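Local coordinates for pyridoxamine 5'-phosphate oxidase-related, FMN-binding (Mycobacterium smegmatis, PDB 3F7E), which is of unconfirmed function but probably binds coenzyme F420 and acts as an F420-dependent reductase on CH-CH groups, possibly including those of aflatoxins, at residues F36-E41 / V121-F126; R55-N60 / G81-I86. All coordinates share one frame; numbering follows the deposited sequence.

Contact 1 of 2, residues F36-E41 / V121-F126; sequences FAWDGE and VRPTAF
With chi1 at 170° and chi2 at -112°, Trp-38 carries the six-membered part of its indole to Pro-123. CZ3 of Trp-38 lies 3.8 Å from CG of Pro-123, and CH2 of Trp-38 is 4.1 Å from the same CG. The proline ring meets the indole obliquely. Its other leading atom, CD of Pro-123, sits 3.3 Å from the carbonyl O of Glu-41. The proline thus touches an aromatic ring with one carbon and a backbone oxygen with the next.

The turn after strand 37-38 is folded back over the indole. Gly-40 N lies 3.4 Å above one face of the Trp-38 ring, offset toward the rim, with Glu-41 N a little higher on that side. OD2 of Asp-39 accepts from Glu-41 N at 2.8 Å, forming an Asx turn; Val-42 N also bonds to this oxygen. Trp-38 NE1 is hydrogen-bonded to Glu-9.

At the exposed edge, NH1 of Arg-122 remains 4.8 Å from OE1 of Glu-41. This is too long for a salt bridge, and NE of Arg-122 pairs with Glu-84 instead. The opposite charges may still attract weakly. One apolar touch, tryptophan on proline, is thus joined by a carbon-to-carbonyl contact and a loose pairing of charges on the exposed side, while the bonds that fix the turn lie within it or run to its neighbours.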
loop_
_atom_site.group_PDB
_atom_site.type_symbol
_atom_site.label_atom_id
_atom_site.label_comp_id
_atom_site.label_asym_id
_atom_site.label_seq_id
_atom_site.Cartn_x
_atom_site.Cartn_y
_atom_site.Cartn_z
ATOM N N PHE A 36 7.807 -7.930 -5.945
ATOM C CA PHE A 36 7.331 -7.848 -7.315
ATOM C C PHE A 36 8.514 -7.984 -8.255
ATOM O O PHE A 36 9.676 -7.727 -7.874
ATOM C CB PHE A 36 6.537 -6.551 -7.600
ATOM C CG PHE A 36 7.363 -5.303 -7.507
ATOM C CD1 PHE A 36 7.497 -4.647 -6.301
ATOM C CD2 PHE A 36 8.059 -4.807 -8.604
ATOM C CE1 PHE A 36 8.282 -3.509 -6.190
ATOM C CE2 PHE A 36 8.849 -3.684 -8.507
ATOM C CZ PHE A 36 8.954 -3.026 -7.298
ATOM N N ALA A 37 8.219 -8.309 -9.510
ATOM C CA ALA A 37 9.212 -8.264 -10.585
ATOM C C ALA A 37 8.688 -7.351 -11.686
ATOM O O ALA A 37 7.512 -7.381 -11.987
ATOM C CB ALA A 37 9.468 -9.663 -11.152
ATOM N N TRP A 38 9.552 -6.536 -12.275
ATOM C CA TRP A 38 9.219 -5.634 -13.374
ATOM C C TRP A 38 10.129 -5.951 -14.543
ATOM O O TRP A 38 11.343 -6.031 -14.369
ATOM C CB TRP A 38 9.456 -4.196 -12.905
ATOM C CG TRP A 38 9.400 -3.120 -13.969
ATOM C CD1 TRP A 38 10.460 -2.347 -14.433
ATOM C CD2 TRP A 38 8.242 -2.646 -14.660
ATOM N NE1 TRP A 38 10.013 -1.439 -15.351
ATOM C CE2 TRP A 38 8.665 -1.605 -15.526
ATOM C CE3 TRP A 38 6.888 -3.014 -14.653
ATOM C CZ2 TRP A 38 7.783 -0.912 -16.346
ATOM C CZ3 TRP A 38 6.011 -2.329 -15.473
ATOM C CH2 TRP A 38 6.466 -1.288 -16.321
ATOM N N ASP A 39 9.552 -6.157 -15.723
ATOM C CA ASP A 39 10.351 -6.494 -16.904
ATOM C C ASP A 39 10.431 -5.345 -17.917
ATOM O O ASP A 39 10.894 -5.560 -19.037
ATOM C CB ASP A 39 9.820 -7.785 -17.564
ATOM C CG ASP A 39 8.478 -7.612 -18.223
ATOM O OD1 ASP A 39 8.013 -8.620 -18.802
ATOM O OD2 ASP A 39 7.915 -6.488 -18.168
ATOM N N GLY A 40 10.003 -4.142 -17.524
ATOM C CA GLY A 40 9.940 -2.969 -18.419
ATOM C C GLY A 40 8.557 -2.741 -19.017
ATOM O O GLY A 40 8.282 -1.674 -19.590
ATOM N N GLU A 41 7.690 -3.746 -18.892
ATOM C CA GLU A 41 6.335 -3.690 -19.460
ATOM C C GLU A 41 5.230 -4.091 -18.469
ATOM O O GLU A 41 4.217 -3.425 -18.386
ATOM C CB GLU A 41 6.257 -4.546 -20.715
ATOM C CG GLU A 41 7.302 -4.078 -21.743
ATOM C CD GLU A 41 7.247 -4.784 -23.045
ATOM O OE1 GLU A 41 6.367 -5.661 -23.228
ATOM O OE2 GLU A 41 8.097 -4.435 -23.900
ATOM N N VAL A 121 0.379 -7.981 -14.236
ATOM C CA VAL A 121 -0.336 -6.709 -14.215
ATOM C C VAL A 121 0.278 -5.742 -15.231
ATOM O O VAL A 121 1.489 -5.494 -15.222
ATOM C CB VAL A 121 -0.250 -6.061 -12.808
ATOM C CG1 VAL A 121 -0.755 -4.615 -12.810
ATOM C CG2 VAL A 121 -1.000 -6.916 -11.792
ATOM N N ARG A 122 -0.569 -5.206 -16.104
ATOM C CA ARG A 122 -0.161 -4.196 -17.073
ATOM C C ARG A 122 -0.559 -2.818 -16.557
ATOM O O ARG A 122 -1.731 -2.570 -16.305
ATOM C CB ARG A 122 -0.792 -4.447 -18.430
ATOM C CG ARG A 122 -0.300 -3.418 -19.475
ATOM C CD ARG A 122 -0.638 -3.824 -20.880
ATOM N NE ARG A 122 -0.081 -5.136 -21.184
ATOM C CZ ARG A 122 1.132 -5.334 -21.694
ATOM N NH1 ARG A 122 1.915 -4.296 -22.017
ATOM N NH2 ARG A 122 1.544 -6.574 -21.920
ATOM N N PRO A 123 0.422 -1.915 -16.363
ATOM C CA PRO A 123 0.100 -0.575 -15.899
ATOM C C PRO A 123 -0.860 0.185 -16.801
ATOM O O PRO A 123 -0.758 0.117 -18.045
ATOM C CB PRO A 123 1.469 0.123 -15.830
ATOM C CG PRO A 123 2.440 -1.002 -15.592
ATOM C CD PRO A 123 1.884 -2.093 -16.484
ATOM N N THR A 124 -1.748 0.949 -16.157
ATOM C CA THR A 124 -2.656 1.888 -16.830
ATOM C C THR A 124 -2.351 3.333 -16.460
ATOM O O THR A 124 -2.758 4.238 -17.179
ATOM C CB THR A 124 -4.125 1.596 -16.477
ATOM O OG1 THR A 124 -4.244 1.621 -15.057
ATOM C CG2 THR A 124 -4.589 0.253 -17.042
ATOM N N ALA A 125 -1.624 3.564 -15.365
ATOM C CA ALA A 125 -1.330 4.927 -14.914
ATOM C C ALA A 125 -0.166 4.901 -13.924
ATOM O O ALA A 125 0.023 3.927 -13.192
ATOM C CB ALA A 125 -2.565 5.586 -14.254
ATOM N N PHE A 126 0.581 6.002 -13.919
ATOM C CA PHE A 126 1.651 6.247 -12.963
ATOM C C PHE A 126 1.487 7.622 -12.331
ATOM O O PHE A 126 1.114 8.581 -13.002
ATOM C CB PHE A 126 3.018 6.229 -13.651
ATOM C CG PHE A 126 3.374 4.920 -14.267
ATOM C CD1 PHE A 126 3.089 4.655 -15.601
ATOM C CD2 PHE A 126 3.997 3.932 -13.503
ATOM C CE1 PHE A 126 3.442 3.450 -16.178
ATOM C CE2 PHE A 126 4.350 2.691 -14.077
ATOM C CZ PHE A 126 4.066 2.466 -15.428
#

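Contact 2 of 2, residues R55-N60 / G81-I86; sequences RNIKAN and GLVEDI
Ile-57 faces strand 76-88 from helix 52-59 and meets it with two separate branches. CG2 of Ile-57 packs against CG2 of Val-83 at 4.1 Å, the two side chains crossing at about a right angle. The longer branch runs the other way along the strand, where CD1 of Ile-57 touches CD1 of Ile-86, also at 4.1 Å. This division follows from chi1 of 58°, which puts CG1 between the backbone N and the carbonyl carbon and CG2 opposite that carbon.

Val-83 answers with one methyl group. In Ile-86 an extended chi2 (175°) lengthens the reach of CD1 toward the helix. The CB of Lys-58 points away from the strand, but its chain is bent at chi2, chi3 and chi4 and curls back. The curl brings CD of Lys-58 alone to 3.6 Å from CD1 of Ile-86, the two chains crossing obliquely, while NZ bonds to the hydroxyl of Tyr-54.

Ile-119 touches both Ile-57 and Val-83, and Val-63 does the same from strand 62-68. Between Val-83 and Ile-86, Glu-84 and Asp-85 form a classic beta bulge opposite Val-120. The axes of helix 55-59 and strand 81-86 approach to 9.6 Å at an angle of 92°. A helix is here laid crosswise over an antiparallel sheet by branched aliphatic side chains and the alkyl chain of a lysine, consistent with the split beta-barrel fold of the pyridoxamine 5'-phosphate oxidase-like (FMN-binding) family.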
loop_
_atom_site.group_PDB
_atom_site.type_symbol
_atom_site.label_atom_id
_atom_site.label_comp_id
_atom_site.label_asym_id
_atom_site.label_seq_id
_atom_site.Cartn_x
_atom_site.Cartn_y
_atom_site.Cartn_z
ATOM N N ARG A 55 -9.077 -14.184 -4.953
ATOM C CA ARG A 55 -10.504 -14.029 -5.222
ATOM C C ARG A 55 -10.874 -12.600 -5.613
ATOM O O ARG A 55 -11.705 -12.385 -6.492
ATOM C CB ARG A 55 -11.327 -14.491 -4.029
ATOM C CG ARG A 55 -11.162 -15.952 -3.762
ATOM C CD ARG A 55 -12.126 -16.490 -2.692
ATOM N NE ARG A 55 -11.836 -16.037 -1.328
ATOM C CZ ARG A 55 -10.972 -16.615 -0.489
ATOM N NH1 ARG A 55 -10.834 -16.135 0.743
ATOM N NH2 ARG A 55 -10.254 -17.676 -0.861
ATOM N N ASN A 56 -10.212 -11.619 -4.992
ATOM C CA ASN A 56 -10.494 -10.221 -5.328
ATOM C C ASN A 56 -10.214 -9.974 -6.814
ATOM O O ASN A 56 -11.035 -9.367 -7.538
ATOM C CB ASN A 56 -9.633 -9.257 -4.504
ATOM C CG ASN A 56 -9.981 -9.254 -3.032
ATOM O OD1 ASN A 56 -11.016 -9.786 -2.620
ATOM N ND2 ASN A 56 -9.119 -8.629 -2.243
ATOM N N ILE A 57 -9.053 -10.417 -7.290
ATOM C CA ILE A 57 -8.630 -10.116 -8.663
ATOM C C ILE A 57 -9.433 -10.917 -9.688
ATOM O O ILE A 57 -9.628 -10.426 -10.799
ATOM C CB ILE A 57 -7.098 -10.254 -8.851
ATOM C CG1 ILE A 57 -6.583 -11.612 -8.518
ATOM C CG2 ILE A 57 -6.354 -9.229 -8.033
ATOM C CD1 ILE A 57 -5.206 -11.901 -9.152
ATOM N N LYS A 58 -9.918 -12.101 -9.312
ATOM C CA LYS A 58 -10.785 -12.850 -10.213
ATOM C C LYS A 58 -12.097 -12.115 -10.455
ATOM O O LYS A 58 -12.662 -12.216 -11.552
ATOM C CB LYS A 58 -11.060 -14.267 -9.704
ATOM C CG LYS A 58 -9.817 -15.147 -9.630
ATOM C CD LYS A 58 -9.185 -15.382 -11.000
ATOM C CE LYS A 58 -10.060 -16.274 -11.841
ATOM N NZ LYS A 58 -10.084 -17.656 -11.267
ATOM N N ALA A 59 -12.591 -11.362 -9.461
ATOM C CA ALA A 59 -13.852 -10.613 -9.616
ATOM C C ALA A 59 -13.661 -9.168 -10.086
ATOM O O ALA A 59 -14.575 -8.596 -10.694
ATOM C CB ALA A 59 -14.650 -10.659 -8.315
ATOM N N ASN A 60 -12.482 -8.587 -9.837
ATOM C CA ASN A 60 -12.217 -7.215 -10.229
ATOM C C ASN A 60 -10.725 -7.159 -10.542
ATOM O O ASN A 60 -9.913 -7.187 -9.640
ATOM C CB ASN A 60 -12.570 -6.253 -9.097
ATOM C CG ASN A 60 -12.363 -4.815 -9.476
ATOM O OD1 ASN A 60 -11.619 -4.490 -10.413
ATOM N ND2 ASN A 60 -13.027 -3.920 -8.737
ATOM N N GLY A 81 -3.162 -0.418 -12.486
ATOM C CA GLY A 81 -3.090 -1.310 -13.644
ATOM C C GLY A 81 -4.175 -2.359 -13.586
ATOM O O GLY A 81 -5.057 -2.333 -12.711
ATOM N N LEU A 82 -4.113 -3.268 -14.552
ATOM C CA LEU A 82 -5.074 -4.353 -14.671
ATOM C C LEU A 82 -4.365 -5.691 -14.706
ATOM O O LEU A 82 -3.336 -5.853 -15.409
ATOM C CB LEU A 82 -5.883 -4.191 -15.967
ATOM C CG LEU A 82 -6.831 -2.985 -16.043
ATOM C CD1 LEU A 82 -7.341 -2.770 -17.450
ATOM C CD2 LEU A 82 -8.004 -3.115 -15.084
ATOM N N VAL A 83 -4.908 -6.677 -13.983
ATOM C CA VAL A 83 -4.421 -8.046 -14.122
ATOM C C VAL A 83 -4.816 -8.531 -15.509
ATOM O O VAL A 83 -6.009 -8.553 -15.874
ATOM C CB VAL A 83 -5.033 -8.964 -13.043
ATOM C CG1 VAL A 83 -4.656 -10.425 -13.302
ATOM C CG2 VAL A 83 -4.590 -8.496 -11.658
ATOM N N GLU A 84 -3.810 -8.914 -16.296
ATOM C CA GLU A 84 -4.089 -9.413 -17.644
ATOM C C GLU A 84 -3.783 -10.894 -17.839
ATOM O O GLU A 84 -4.159 -11.473 -18.850
ATOM C CB GLU A 84 -3.363 -8.579 -18.691
ATOM C CG GLU A 84 -1.885 -8.666 -18.622
ATOM C CD GLU A 84 -1.182 -7.975 -19.824
ATOM O OE1 GLU A 84 0.004 -8.271 -20.070
ATOM O OE2 GLU A 84 -1.814 -7.161 -20.535
ATOM N N ASP A 85 -3.073 -11.503 -16.890
ATOM C CA ASP A 85 -2.860 -12.956 -16.972
ATOM C C ASP A 85 -2.649 -13.522 -15.577
ATOM O O ASP A 85 -2.173 -12.805 -14.687
ATOM C CB ASP A 85 -1.667 -13.289 -17.894
ATOM C CG ASP A 85 -1.767 -14.667 -18.531
ATOM O OD1 ASP A 85 -2.741 -15.405 -18.237
ATOM O OD2 ASP A 85 -0.856 -15.004 -19.326
ATOM N N ILE A 86 -2.948 -14.820 -15.423
ATOM C CA ILE A 86 -2.679 -15.575 -14.202
ATOM C C ILE A 86 -2.132 -16.917 -14.701
ATOM O O ILE A 86 -2.829 -17.656 -15.410
ATOM C CB ILE A 86 -3.937 -15.769 -13.345
ATOM C CG1 ILE A 86 -4.535 -14.412 -12.957
ATOM C CG2 ILE A 86 -3.578 -16.647 -12.144
ATOM C CD1 ILE A 86 -5.865 -14.530 -12.210
#

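In the fold
Contacts 1 and 2 have centres 14 Å apart and meet through neighbouring antiparallel strands, 116-127 and 76-88. One direct join is a salt bridge from NE of Arg-122 to OE2 of Glu-84 at 2.7 Å. Beside it, N of Arg-122 probably bonds to O of Leu-82 at 2.9 Å. Val-121 also touches Val-83, linking the two across the same strand pair. In the sequence, both segments of contact 2 fall between the two segments of contact 1. Contact 1 ties the turn after strand 37-38 to the sheet; contact 2 seats helix 52-59 on it. Near the helix end, Asn-60 makes a weak hydrogen bond to Gly-27 of the second subunit.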